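Local coordinates for protein topoisomerase IV subunit A (Escherichia coli, PDB 1ZVT) that is a subunit of a type II DNA topoisomerase, whose C-terminal beta-pinwheel domain probably binds DNA and helps select the substrate for decatenation or supercoil removal, at residues D51-S56 with T79-A84; M146-T151 with Q192-P197; T203-K208 with R240-S245. All blocks are in the same frame, centred on the assembly; numbering follows the deposited sequence.

How the contacts relate
Followed from the N terminus, the three contacts close one after another, with no nesting or crossing. Contact 1 joins the turn between strands 47-51 and 55-59 to the loop that leads into strand 86-90, closing a loop of 22 residues. Contact 2 pairs strand 146-151 with strand 190-196 after 40 residues, on the opposite side of the chain's centre, about 25 Å from contact 1 between centres. Strand 201-206 is the next strand in the chain and, 31 residues after segment 203-208 ends, is paired with strand 240-244 in contact 3. Contacts 2 and 3 pack together: Tyr194 OH lies 3.4 Å from Val241 CG2, and Leu196 meets Ile243, joining two neighbouring sheets of the pinwheel.

Contact 1 of 3, residues D51-S56 with T79-A84; sequences DSTGRS and TLPPGA
Asp51 and Pro81 meet tip to tip, with carboxylate oxygen OD2 of Asp51 3.2 Å from CD of Pro81, the tight part of the contact. Asp51 CG sits between its backbone N and carbonyl carbon (chi1 78°), and OD1 takes three bonds from the turn 51-54 and the residue after it: Thr53 OG1 at 2.7 Å, on the syn side of OD1, and the backbone N atoms of Thr53 and Arg55, which approach from opposite faces of the carboxylate, each well out of its plane. The Thr53 N bond makes an Asx turn. Ser52 OG packs 3.3 Å from Ala84 CA and is also bonded to Thr85 N. Toward the solvent the fit is looser: Thr53 CG2 lies 3.9 Å from Ala84 CB, and Arg55 CD touches Pro81 CG at 4.0 Å. The guanidinium of Arg55 turns elsewhere, NE donating to Ala121 O. The beta-hairpin turn of one pinwheel blade is thus seated on the loop entering that blade's edge strand. The donors around the buried carboxylate would probably favour its ionised form; the segments themselves join by van der Waals packing of oxygens and carbons on Pro81 and Ala84, while OD2 bonds to Tyr57 OH.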
ATOM      1  N   ASP A  51       6.884  -7.110  -1.555  1.00 18.76           N
ATOM      2  CA  ASP A  51       7.996  -6.626  -2.408  1.00 19.39           C
ATOM      3  C   ASP A  51       7.527  -5.942  -3.682  1.00 19.41           C
ATOM      4  O   ASP A  51       6.322  -5.914  -3.989  1.00 19.49           O
ATOM      5  CB  ASP A  51       9.075  -7.718  -2.663  1.00 19.03           C
ATOM      6  CG  ASP A  51       8.679  -8.751  -3.727  1.00 22.04           C
ATOM      7  OD1 ASP A  51       7.771  -8.512  -4.538  1.00 23.25           O
ATOM      8  OD2 ASP A  51       9.324  -9.817  -3.762  1.00 24.78           O
ATOM      9  N   SER A  52       8.493  -5.360  -4.404  1.00 19.01           N
ATOM     10  CA  SER A  52       8.205  -4.558  -5.592  1.00 20.42           C
ATOM     11  C   SER A  52       7.638  -5.360  -6.766  1.00 20.39           C
ATOM     12  O   SER A  52       7.176  -4.761  -7.751  1.00 21.67           O
ATOM     13  CB  SER A  52       9.481  -3.827  -6.029  1.00 19.51           C
ATOM     14  OG  SER A  52      10.519  -4.752  -6.186  1.00 21.67           O
ATOM     15  N   THR A  53       7.680  -6.688  -6.677  1.00 20.16           N
ATOM     16  CA  THR A  53       7.159  -7.588  -7.700  1.00 21.02           C
ATOM     17  C   THR A  53       5.769  -8.130  -7.374  1.00 20.34           C
ATOM     18  O   THR A  53       5.189  -8.878  -8.162  1.00 20.61           O
ATOM     19  CB  THR A  53       8.122  -8.768  -8.000  1.00 21.76           C
ATOM     20  OG1 THR A  53       8.111  -9.707  -6.922  1.00 22.94           O
ATOM     21  CG2 THR A  53       9.544  -8.284  -8.247  1.00 22.86           C
ATOM     22  N   GLY A  54       5.241  -7.724  -6.228  1.00 19.77           N
ATOM     23  CA  GLY A  54       3.889  -8.133  -5.817  1.00 18.97           C
ATOM     24  C   GLY A  54       3.841  -9.412  -4.997  1.00 19.66           C
ATOM     25  O   GLY A  54       2.761  -9.997  -4.808  1.00 20.24           O
ATOM     26  N   ARG A  55       4.998  -9.851  -4.510  1.00 18.56           N
ATOM     27  CA  ARG A  55       5.043 -11.022  -3.616  1.00 18.98           C
ATOM     28  C   ARG A  55       4.875 -10.593  -2.164  1.00 18.26           C
ATOM     29  O   ARG A  55       5.322  -9.521  -1.790  1.00 17.95           O
ATOM     30  CB  ARG A  55       6.363 -11.792  -3.797  1.00 19.03           C
ATOM     31  CG  ARG A  55       6.539 -12.364  -5.222  1.00 20.64           C
ATOM     32  CD  ARG A  55       7.699 -13.368  -5.290  1.00 21.76           C
ATOM     33  NE  ARG A  55       7.413 -14.628  -4.595  1.00 23.13           N
ATOM     34  CZ  ARG A  55       6.806 -15.689  -5.137  1.00 25.74           C
ATOM     35  NH1 ARG A  55       6.352 -15.659  -6.395  1.00 24.10           N
ATOM     36  NH2 ARG A  55       6.636 -16.786  -4.420  1.00 24.68           N
ATOM     37  N   SER A  56       4.240 -11.433  -1.341  1.00 17.48           N
ATOM     38  CA  SER A  56       4.128 -11.170   0.104  1.00 17.02           C
ATOM     39  C   SER A  56       4.816 -12.266   0.935  1.00 16.95           C
ATOM     40  O   SER A  56       4.921 -13.416   0.504  1.00 17.18           O
ATOM     41  CB  SER A  56       2.672 -11.004   0.558  1.00 18.14           C
ATOM     42  OG  SER A  56       1.944 -12.214   0.408  1.00 21.23           O
ATOM     43  N   THR A  79      13.611 -14.649   0.355  1.00 20.38           N
ATOM     44  CA  THR A  79      14.191 -14.898  -0.965  1.00 22.36           C
ATOM     45  C   THR A  79      13.524 -13.937  -1.922  1.00 23.22           C
ATOM     46  O   THR A  79      12.421 -14.199  -2.409  1.00 24.42           O
ATOM     47  CB  THR A  79      13.910 -16.311  -1.447  1.00 22.48           C
ATOM     48  OG1 THR A  79      14.382 -17.248  -0.473  1.00 22.81           O
ATOM     49  CG2 THR A  79      14.619 -16.555  -2.786  1.00 22.13           C
ATOM     50  N   LEU A  80      14.165 -12.797  -2.143  1.00 24.42           N
ATOM     51  CA  LEU A  80      13.614 -11.784  -3.032  1.00 25.90           C
ATOM     52  C   LEU A  80      14.009 -12.058  -4.475  1.00 26.87           C
ATOM     53  O   LEU A  80      15.127 -12.528  -4.729  1.00 27.42           O
ATOM     54  CB  LEU A  80      14.076 -10.394  -2.596  1.00 26.44           C
ATOM     55  CG  LEU A  80      13.722  -9.954  -1.168  1.00 27.54           C
ATOM     56  CD1 LEU A  80      14.313  -8.587  -0.851  1.00 30.20           C
ATOM     57  CD2 LEU A  80      12.216  -9.947  -0.942  1.00 27.61           C
ATOM     58  N   PRO A  81      13.094 -11.784  -5.427  1.00 27.32           N
ATOM     59  CA  PRO A  81      13.446 -11.848  -6.846  1.00 28.33           C
ATOM     60  C   PRO A  81      14.616 -10.915  -7.174  1.00 29.27           C
ATOM     61  O   PRO A  81      14.846  -9.935  -6.465  1.00 29.17           O
ATOM     62  CB  PRO A  81      12.164 -11.372  -7.546  1.00 28.57           C
ATOM     63  CG  PRO A  81      11.071 -11.718  -6.587  1.00 28.38           C
ATOM     64  CD  PRO A  81      11.668 -11.448  -5.234  1.00 27.35           C
ATOM     65  N   PRO A  82      15.375 -11.230  -8.238  1.00 30.13           N
ATOM     66  CA  PRO A  82      16.451 -10.330  -8.663  1.00 30.89           C
ATOM     67  C   PRO A  82      16.008  -8.861  -8.766  1.00 30.92           C
ATOM     68  O   PRO A  82      15.050  -8.551  -9.470  1.00 32.09           O
ATOM     69  CB  PRO A  82      16.833 -10.875 -10.048  1.00 31.10           C
ATOM     70  CG  PRO A  82      16.411 -12.296 -10.049  1.00 30.86           C
ATOM     71  CD  PRO A  82      15.256 -12.428  -9.086  1.00 30.15           C
ATOM     72  N   GLY A  83      16.673  -7.971  -8.034  1.00 31.11           N
ATOM     73  CA  GLY A  83      16.416  -6.531  -8.138  1.00 30.64           C
ATOM     74  C   GLY A  83      15.208  -6.009  -7.380  1.00 30.48           C
ATOM     75  O   GLY A  83      14.954  -4.801  -7.364  1.00 30.78           O
ATOM     76  N   ALA A  84      14.475  -6.912  -6.731  1.00 29.93           N
ATOM     77  CA  ALA A  84      13.271  -6.535  -5.989  1.00 29.14           C
ATOM     78  C   ALA A  84      13.664  -5.877  -4.686  1.00 28.71           C
ATOM     79  O   ALA A  84      14.722  -6.195  -4.109  1.00 29.49           O
ATOM     80  CB  ALA A  84      12.418  -7.771  -5.709  1.00 29.14           C
TER

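Contact 2 of 3, residues M146-T151 with Q192-P197; sequences MLLAIT and QLYVLP
Leu148 lies beside Tyr194, both side chains pointing the same way, with methyl CD2 of Leu148 3.9 Å from ring atom CD1 of Tyr194. The methyl sits at the edge of the ring, near its plane, and not over a face. With CG anti to the backbone N (chi1 176°), the branch point of Leu148 stands out from the sheet, and from there CD2 also meets Leu196 CD1 at 3.9 Å. Below this packing the two backbones are joined both ways: Tyr194 N gives to Leu148 O at 2.8 Å, and Leu148 N gives to Tyr194 O. Strands 146-151 and 190-196 run antiparallel, the second at the edge of a four-stranded sheet ordered 190-196, 146-151, 155-160, 230-231, one blade of the beta-pinwheel of gyrase-type C-terminal domains. Met146 forms the next hydrogen-bonded pair, with Leu196: Met146 N to Leu196 O is 2.6 Å, and the return bond from Leu196 N to Met146 O is 2.7 Å. Met146 CB rests on Leu196 O, but the chain bends at chi2 and chi3 and leads away, packing on Met158 and Pro160 of strand 155-160. Ile150 pairs with Gln192 through two further backbone bonds; its CB faces Gln192 CB, and CD1 touches Tyr194 CE1 at 3.9 Å, again at the ring edge. The face bearing Leu148, Ile150, Tyr194 and Leu196 packs on Leu202 and Ile204 of strand 201-206. On the other face Leu147 CD2 meets Leu193 CD1 at 3.7 Å, Ala149 CB touches the same methyl, and Leu99 of strand 97-101 packs on Leu147, Leu193 and Val195.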
ATOM      1  N   MET A 146     -15.452   4.509   0.554  1.00 21.84           N
ATOM      2  CA  MET A 146     -15.360   4.748  -0.889  1.00 21.98           C
ATOM      3  C   MET A 146     -13.922   4.550  -1.348  1.00 20.66           C
ATOM      4  O   MET A 146     -12.987   4.942  -0.664  1.00 22.49           O
ATOM      5  CB  MET A 146     -15.754   6.183  -1.241  1.00 22.42           C
ATOM      6  CG  MET A 146     -17.164   6.565  -0.838  1.00 25.76           C
ATOM      7  SD  MET A 146     -18.355   5.526  -1.692  1.00 32.10           S
ATOM      8  CE  MET A 146     -18.163   6.014  -3.360  1.00 29.71           C
ATOM      9  N   LEU A 147     -13.756   3.926  -2.498  1.00 19.10           N
ATOM     10  CA  LEU A 147     -12.457   3.833  -3.167  1.00 18.01           C
ATOM     11  C   LEU A 147     -12.336   5.054  -4.069  1.00 17.66           C
ATOM     12  O   LEU A 147     -13.288   5.410  -4.759  1.00 17.55           O
ATOM     13  CB  LEU A 147     -12.408   2.539  -4.009  1.00 18.46           C
ATOM     14  CG  LEU A 147     -11.147   2.228  -4.829  1.00 18.42           C
ATOM     15  CD1 LEU A 147     -11.026   0.726  -5.043  1.00 17.95           C
ATOM     16  CD2 LEU A 147     -11.143   2.979  -6.168  1.00 19.86           C
ATOM     17  N   LEU A 148     -11.180   5.709  -4.040  1.00 17.03           N
ATOM     18  CA  LEU A 148     -10.953   6.877  -4.878  1.00 17.22           C
ATOM     19  C   LEU A 148      -9.656   6.646  -5.623  1.00 16.59           C
ATOM     20  O   LEU A 148      -8.611   6.356  -5.009  1.00 16.50           O
ATOM     21  CB  LEU A 148     -10.883   8.164  -4.041  1.00 17.76           C
ATOM     22  CG  LEU A 148     -10.562   9.427  -4.837  1.00 19.51           C
ATOM     23  CD1 LEU A 148     -11.647   9.783  -5.858  1.00 21.97           C
ATOM     24  CD2 LEU A 148     -10.316  10.607  -3.916  1.00 21.08           C
ATOM     25  N   ALA A 149      -9.748   6.674  -6.949  1.00 15.41           N
ATOM     26  CA  ALA A 149      -8.581   6.446  -7.791  1.00 15.24           C
ATOM     27  C   ALA A 149      -8.296   7.700  -8.572  1.00 15.56           C
ATOM     28  O   ALA A 149      -9.218   8.356  -9.065  1.00 15.84           O
ATOM     29  CB  ALA A 149      -8.877   5.292  -8.807  1.00 16.16           C
ATOM     30  N   ILE A 150      -7.012   8.039  -8.696  1.00 16.03           N
ATOM     31  CA  ILE A 150      -6.583   9.195  -9.489  1.00 16.29           C
ATOM     32  C   ILE A 150      -5.483   8.713 -10.424  1.00 16.45           C
ATOM     33  O   ILE A 150      -4.520   8.101  -9.969  1.00 15.66           O
ATOM     34  CB  ILE A 150      -5.990  10.335  -8.598  1.00 16.67           C
ATOM     35  CG1 ILE A 150      -7.013  10.719  -7.503  1.00 16.76           C
ATOM     36  CG2 ILE A 150      -5.589  11.542  -9.483  1.00 17.54           C
ATOM     37  CD1 ILE A 150      -6.433  11.771  -6.520  1.00 20.47           C
ATOM     38  N   THR A 151      -5.631   8.961 -11.722  1.00 15.80           N
ATOM     39  CA  THR A 151      -4.616   8.514 -12.685  1.00 16.66           C
ATOM     40  C   THR A 151      -3.505   9.541 -12.936  1.00 17.21           C
ATOM     41  O   THR A 151      -3.660  10.737 -12.628  1.00 16.82           O
ATOM     42  CB  THR A 151      -5.235   8.159 -14.060  1.00 16.59           C
ATOM     43  OG1 THR A 151      -5.665   9.349 -14.729  1.00 17.35           O
ATOM     44  CG2 THR A 151      -6.434   7.232 -13.889  1.00 17.18           C
ATOM     45  N   GLN A 192      -2.660   7.533  -7.586  1.00 17.74           N
ATOM     46  CA  GLN A 192      -3.034   7.525  -6.173  1.00 18.99           C
ATOM     47  C   GLN A 192      -4.251   6.641  -6.011  1.00 18.05           C
ATOM     48  O   GLN A 192      -5.108   6.614  -6.897  1.00 17.11           O
ATOM     49  CB  GLN A 192      -3.446   8.920  -5.708  1.00 20.81           C
ATOM     50  CG  GLN A 192      -2.400  10.025  -5.945  1.00 23.61           C
ATOM     51  CD  GLN A 192      -1.394  10.186  -4.838  1.00 30.57           C
ATOM     52  OE1 GLN A 192      -0.347  10.799  -5.047  1.00 36.50           O
ATOM     53  NE2 GLN A 192      -1.710   9.694  -3.654  1.00 32.73           N
ATOM     54  N   LEU A 193      -4.341   5.949  -4.885  1.00 17.35           N
ATOM     55  CA  LEU A 193      -5.499   5.105  -4.622  1.00 16.87           C
ATOM     56  C   LEU A 193      -5.801   5.129  -3.145  1.00 17.72           C
ATOM     57  O   LEU A 193      -4.946   4.715  -2.321  1.00 17.11           O
ATOM     58  CB  LEU A 193      -5.178   3.651  -5.030  1.00 16.47           C
ATOM     59  CG  LEU A 193      -6.271   2.576  -4.898  1.00 16.42           C
ATOM     60  CD1 LEU A 193      -7.491   2.921  -5.770  1.00 16.97           C
ATOM     61  CD2 LEU A 193      -5.740   1.201  -5.304  1.00 16.87           C
ATOM     62  N   TYR A 194      -7.006   5.563  -2.807  1.00 17.51           N
ATOM     63  CA  TYR A 194      -7.398   5.708  -1.385  1.00 18.41           C
ATOM     64  C   TYR A 194      -8.669   4.957  -1.065  1.00 18.94           C
ATOM     65  O   TYR A 194      -9.459   4.672  -1.958  1.00 18.85           O
ATOM     66  CB  TYR A 194      -7.679   7.183  -1.089  1.00 20.04           C
ATOM     67  CG  TYR A 194      -6.677   8.170  -1.607  1.00 21.68           C
ATOM     68  CD1 TYR A 194      -7.030   9.063  -2.620  1.00 24.06           C
ATOM     69  CD2 TYR A 194      -5.396   8.242  -1.071  1.00 27.11           C
ATOM     70  CE1 TYR A 194      -6.121  10.009  -3.081  1.00 27.14           C
ATOM     71  CE2 TYR A 194      -4.473   9.181  -1.543  1.00 27.09           C
ATOM     72  CZ  TYR A 194      -4.859  10.049  -2.545  1.00 25.86           C
ATOM     73  OH  TYR A 194      -3.995  10.991  -3.040  1.00 27.98           O
ATOM     74  N   VAL A 195      -8.896   4.698   0.227  1.00 19.80           N
ATOM     75  CA  VAL A 195     -10.187   4.227   0.685  1.00 22.02           C
ATOM     76  C   VAL A 195     -10.575   5.214   1.768  1.00 23.35           C
ATOM     77  O   VAL A 195      -9.806   5.434   2.734  1.00 23.90           O
ATOM     78  CB  VAL A 195     -10.168   2.762   1.169  1.00 21.93           C
ATOM     79  CG1 VAL A 195     -11.513   2.396   1.749  1.00 23.32           C
ATOM     80  CG2 VAL A 195      -9.809   1.811  -0.002  1.00 23.04           C
ATOM     81  N   LEU A 196     -11.697   5.886   1.539  1.00 23.96           N
ATOM     82  CA  LEU A 196     -12.097   7.030   2.346  1.00 27.28           C
ATOM     83  C   LEU A 196     -13.503   6.802   2.860  1.00 28.87           C
ATOM     84  O   LEU A 196     -14.350   6.256   2.160  1.00 30.27           O
ATOM     85  CB  LEU A 196     -12.181   8.315   1.510  1.00 27.64           C
ATOM     86  CG  LEU A 196     -11.297   8.718   0.338  1.00 28.98           C
ATOM     87  CD1 LEU A 196     -12.084   9.616  -0.615  1.00 30.60           C
ATOM     88  CD2 LEU A 196     -10.096   9.443   0.871  1.00 30.81           C
ATOM     89  N   PRO A 197     -13.780   7.293   4.055  1.00 31.64           N
ATOM     90  CA  PRO A 197     -15.186   7.454   4.447  1.00 32.49           C
ATOM     91  C   PRO A 197     -15.900   8.339   3.433  1.00 33.73           C
ATOM     92  O   PRO A 197     -15.368   9.392   3.053  1.00 34.74           O
ATOM     93  CB  PRO A 197     -15.115   8.179   5.786  1.00 32.92           C
ATOM     94  CG  PRO A 197     -13.726   8.058   6.241  1.00 31.69           C
ATOM     95  CD  PRO A 197     -12.833   7.730   5.086  1.00 31.43           C
TER

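Contact 3 of 3, residues T203-K208 with R240-S245; sequences TIHVGK and RVEIDS
The imidazole of His205 carries Arg240 CD over one face, a CH-pi contact 4.1 Å from the ring centroid and offset toward the rim, while Arg240 O lies at the edge in the ring plane. Also at the edge, His205 NE2 donates to Glu242 OE1 at 2.9 Å, meeting the oxygen nearly in line with its C-O bond but 22° out of the ring plane; ring and carboxylate planes stand 51° apart. Glu242 CG is anti to its carbonyl carbon (chi1 -64°), and the chain, extended beyond CG, carries OE1 back across to the histidine. OE1 also rests against Thr203 CG2 at 3.8 Å. An alanine in place of His205 would probably leave Glu242 OE1 without its N-H donor and Arg240 CD without its ring face, with both side chains set freer to turn. Beneath these groups strands 201-206 and 240-244 pair antiparallel in the three-stranded sheet of the last pinwheel blade, with 201-206 central. On its other face Val241 and Ile243 pack on Tyr194 and Leu196 of strand 190-196, joining this blade to the one before. Thr203 and Glu242 exchange two backbone bonds, each 2.9 Å between N and O. His205 N gives a 2.8 Å bond to Arg240 O, whereas the return bond from Arg240 N to His205 O is weak at 3.4 Å. One water is hydrogen-bonded to Thr203 OG1, Glu242 O and Asp244 OD2.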
ATOM      1  N   THR A 203      -7.681  17.806  -0.296  1.00 23.75           N
ATOM      2  CA  THR A 203      -7.076  19.014  -0.814  1.00 23.92           C
ATOM      3  C   THR A 203      -5.829  18.556  -1.544  1.00 24.06           C
ATOM      4  O   THR A 203      -5.002  17.882  -0.962  1.00 24.17           O
ATOM      5  CB  THR A 203      -6.713  19.984   0.314  1.00 24.34           C
ATOM      6  OG1 THR A 203      -7.913  20.350   1.025  1.00 26.16           O
ATOM      7  CG2 THR A 203      -6.063  21.227  -0.228  1.00 25.00           C
ATOM      8  N   ILE A 204      -5.724  18.911  -2.818  1.00 23.95           N
ATOM      9  CA  ILE A 204      -4.659  18.390  -3.678  1.00 23.77           C
ATOM     10  C   ILE A 204      -3.870  19.566  -4.213  1.00 24.16           C
ATOM     11  O   ILE A 204      -4.463  20.526  -4.725  1.00 24.74           O
ATOM     12  CB  ILE A 204      -5.266  17.551  -4.851  1.00 23.89           C
ATOM     13  CG1 ILE A 204      -6.125  16.397  -4.316  1.00 25.37           C
ATOM     14  CG2 ILE A 204      -4.181  17.031  -5.796  1.00 25.23           C
ATOM     15  CD1 ILE A 204      -6.846  15.586  -5.391  1.00 25.36           C
ATOM     16  N   HIS A 205      -2.535  19.506  -4.111  1.00 22.75           N
ATOM     17  CA  HIS A 205      -1.696  20.568  -4.629  1.00 23.30           C
ATOM     18  C   HIS A 205      -0.795  20.060  -5.728  1.00 23.04           C
ATOM     19  O   HIS A 205      -0.334  18.928  -5.678  1.00 21.59           O
ATOM     20  CB  HIS A 205      -0.801  21.145  -3.548  1.00 24.01           C
ATOM     21  CG  HIS A 205      -1.525  21.516  -2.294  1.00 28.46           C
ATOM     22  ND1 HIS A 205      -1.524  22.798  -1.800  1.00 32.04           N
ATOM     23  CD2 HIS A 205      -2.255  20.778  -1.429  1.00 31.67           C
ATOM     24  CE1 HIS A 205      -2.218  22.837  -0.682  1.00 29.90           C
ATOM     25  NE2 HIS A 205      -2.660  21.622  -0.423  1.00 34.10           N
ATOM     26  N   VAL A 206      -0.598  20.895  -6.739  1.00 22.25           N
ATOM     27  CA  VAL A 206       0.412  20.684  -7.751  1.00 23.66           C
ATOM     28  C   VAL A 206       1.156  22.010  -7.791  1.00 24.88           C
ATOM     29  O   VAL A 206       0.636  22.988  -8.347  1.00 24.72           O
ATOM     30  CB  VAL A 206      -0.216  20.455  -9.159  1.00 23.72           C
ATOM     31  CG1 VAL A 206       0.852  20.346 -10.216  1.00 24.98           C
ATOM     32  CG2 VAL A 206      -1.157  19.219  -9.187  1.00 25.52           C
ATOM     33  N   GLY A 207       2.358  22.042  -7.225  1.00 26.38           N
ATOM     34  CA  GLY A 207       3.077  23.316  -7.043  1.00 28.41           C
ATOM     35  C   GLY A 207       2.189  24.304  -6.295  1.00 29.25           C
ATOM     36  O   GLY A 207       1.601  23.967  -5.258  1.00 29.95           O
ATOM     37  N   LYS A 208       2.057  25.503  -6.852  1.00 31.72           N
ATOM     38  CA  LYS A 208       1.277  26.574  -6.226  1.00 33.44           C
ATOM     39  C   LYS A 208      -0.190  26.608  -6.689  1.00 33.56           C
ATOM     40  O   LYS A 208      -0.871  27.628  -6.520  1.00 34.61           O
ATOM     41  CB  LYS A 208       1.941  27.947  -6.458  1.00 35.07           C
ATOM     42  CG  LYS A 208       3.409  28.074  -5.999  1.00 36.78           C
ATOM     43  CD  LYS A 208       3.694  27.361  -4.687  1.00 40.53           C
ATOM     44  CE  LYS A 208       5.109  27.646  -4.195  1.00 42.68           C
ATOM     45  NZ  LYS A 208       5.618  26.532  -3.319  1.00 47.06           N
ATOM     46  N   ARG A 240       1.149  17.281  -3.146  1.00 19.77           N
ATOM     47  CA  ARG A 240       0.661  17.257  -1.764  1.00 20.75           C
ATOM     48  C   ARG A 240      -0.795  16.859  -1.765  1.00 20.08           C
ATOM     49  O   ARG A 240      -1.549  17.362  -2.593  1.00 19.44           O
ATOM     50  CB  ARG A 240       0.844  18.647  -1.101  1.00 21.02           C
ATOM     51  CG  ARG A 240       0.559  18.667   0.416  1.00 24.73           C
ATOM     52  CD  ARG A 240       0.822  20.079   1.025  1.00 25.26           C
ATOM     53  NE  ARG A 240       2.208  20.558   0.839  1.00 32.24           N
ATOM     54  CZ  ARG A 240       2.700  21.657   1.428  1.00 33.05           C
ATOM     55  NH1 ARG A 240       1.928  22.392   2.230  1.00 32.78           N
ATOM     56  NH2 ARG A 240       3.954  22.038   1.204  1.00 35.47           N
ATOM     57  N   VAL A 241      -1.182  15.950  -0.862  1.00 19.70           N
ATOM     58  CA  VAL A 241      -2.580  15.593  -0.694  1.00 20.33           C
ATOM     59  C   VAL A 241      -2.872  15.601   0.799  1.00 20.82           C
ATOM     60  O   VAL A 241      -2.118  15.031   1.579  1.00 20.41           O
ATOM     61  CB  VAL A 241      -2.905  14.189  -1.237  1.00 21.43           C
ATOM     62  CG1 VAL A 241      -4.376  13.873  -1.007  1.00 23.15           C
ATOM     63  CG2 VAL A 241      -2.584  14.070  -2.733  1.00 19.48           C
ATOM     64  N   GLU A 242      -3.965  16.245   1.188  1.00 20.95           N
ATOM     65  CA  GLU A 242      -4.394  16.213   2.596  1.00 21.84           C
ATOM     66  C   GLU A 242      -5.800  15.673   2.614  1.00 22.03           C
ATOM     67  O   GLU A 242      -6.666  16.232   1.957  1.00 22.71           O
ATOM     68  CB  GLU A 242      -4.348  17.624   3.184  1.00 23.08           C
ATOM     69  CG  GLU A 242      -2.932  18.178   3.227  1.00 26.52           C
ATOM     70  CD  GLU A 242      -2.909  19.683   3.136  1.00 34.65           C
ATOM     71  OE1 GLU A 242      -3.251  20.240   2.061  1.00 34.61           O
ATOM     72  OE2 GLU A 242      -2.563  20.304   4.156  1.00 38.18           O
ATOM     73  N   ILE A 243      -6.018  14.582   3.347  1.00 21.36           N
ATOM     74  CA  ILE A 243      -7.329  13.946   3.420  1.00 22.34           C
ATOM     75  C   ILE A 243      -7.870  14.153   4.826  1.00 23.83           C
ATOM     76  O   ILE A 243      -7.252  13.736   5.793  1.00 23.51           O
ATOM     77  CB  ILE A 243      -7.224  12.433   3.121  1.00 22.76           C
ATOM     78  CG1 ILE A 243      -6.590  12.227   1.740  1.00 22.83           C
ATOM     79  CG2 ILE A 243      -8.582  11.770   3.191  1.00 21.83           C
ATOM     80  CD1 ILE A 243      -6.209  10.797   1.443  1.00 28.29           C
ATOM     81  N   ASP A 244      -9.020  14.809   4.922  1.00 25.15           N
ATOM     82  CA  ASP A 244      -9.694  15.007   6.208  1.00 29.07           C
ATOM     83  C   ASP A 244     -10.907  14.085   6.205  1.00 30.15           C
ATOM     84  O   ASP A 244     -11.768  14.227   5.347  1.00 29.25           O
ATOM     85  CB  ASP A 244     -10.067  16.488   6.363  1.00 30.00           C
ATOM     86  CG  ASP A 244      -8.840  17.366   6.546  1.00 34.03           C
ATOM     87  OD1 ASP A 244      -8.095  17.111   7.519  1.00 37.66           O
ATOM     88  OD2 ASP A 244      -8.583  18.290   5.717  1.00 40.08           O
ATOM     89  N   SER A 245     -10.918  13.097   7.106  1.00 32.05           N
ATOM     90  CA  SER A 245     -11.883  11.990   7.026  1.00 34.79           C
ATOM     91  C   SER A 245     -12.593  11.696   8.336  1.00 35.92           C
ATOM     92  O   SER A 245     -12.014  11.092   9.239  1.00 36.81           O
ATOM     93  CB  SER A 245     -11.239  10.724   6.450  1.00 35.16           C
ATOM     94  OG  SER A 245     -10.220  10.203   7.292  1.00 38.68           O
TER
HETATM   95  O   HOH W   1      -8.521  18.302   2.938  1.00 25.40           O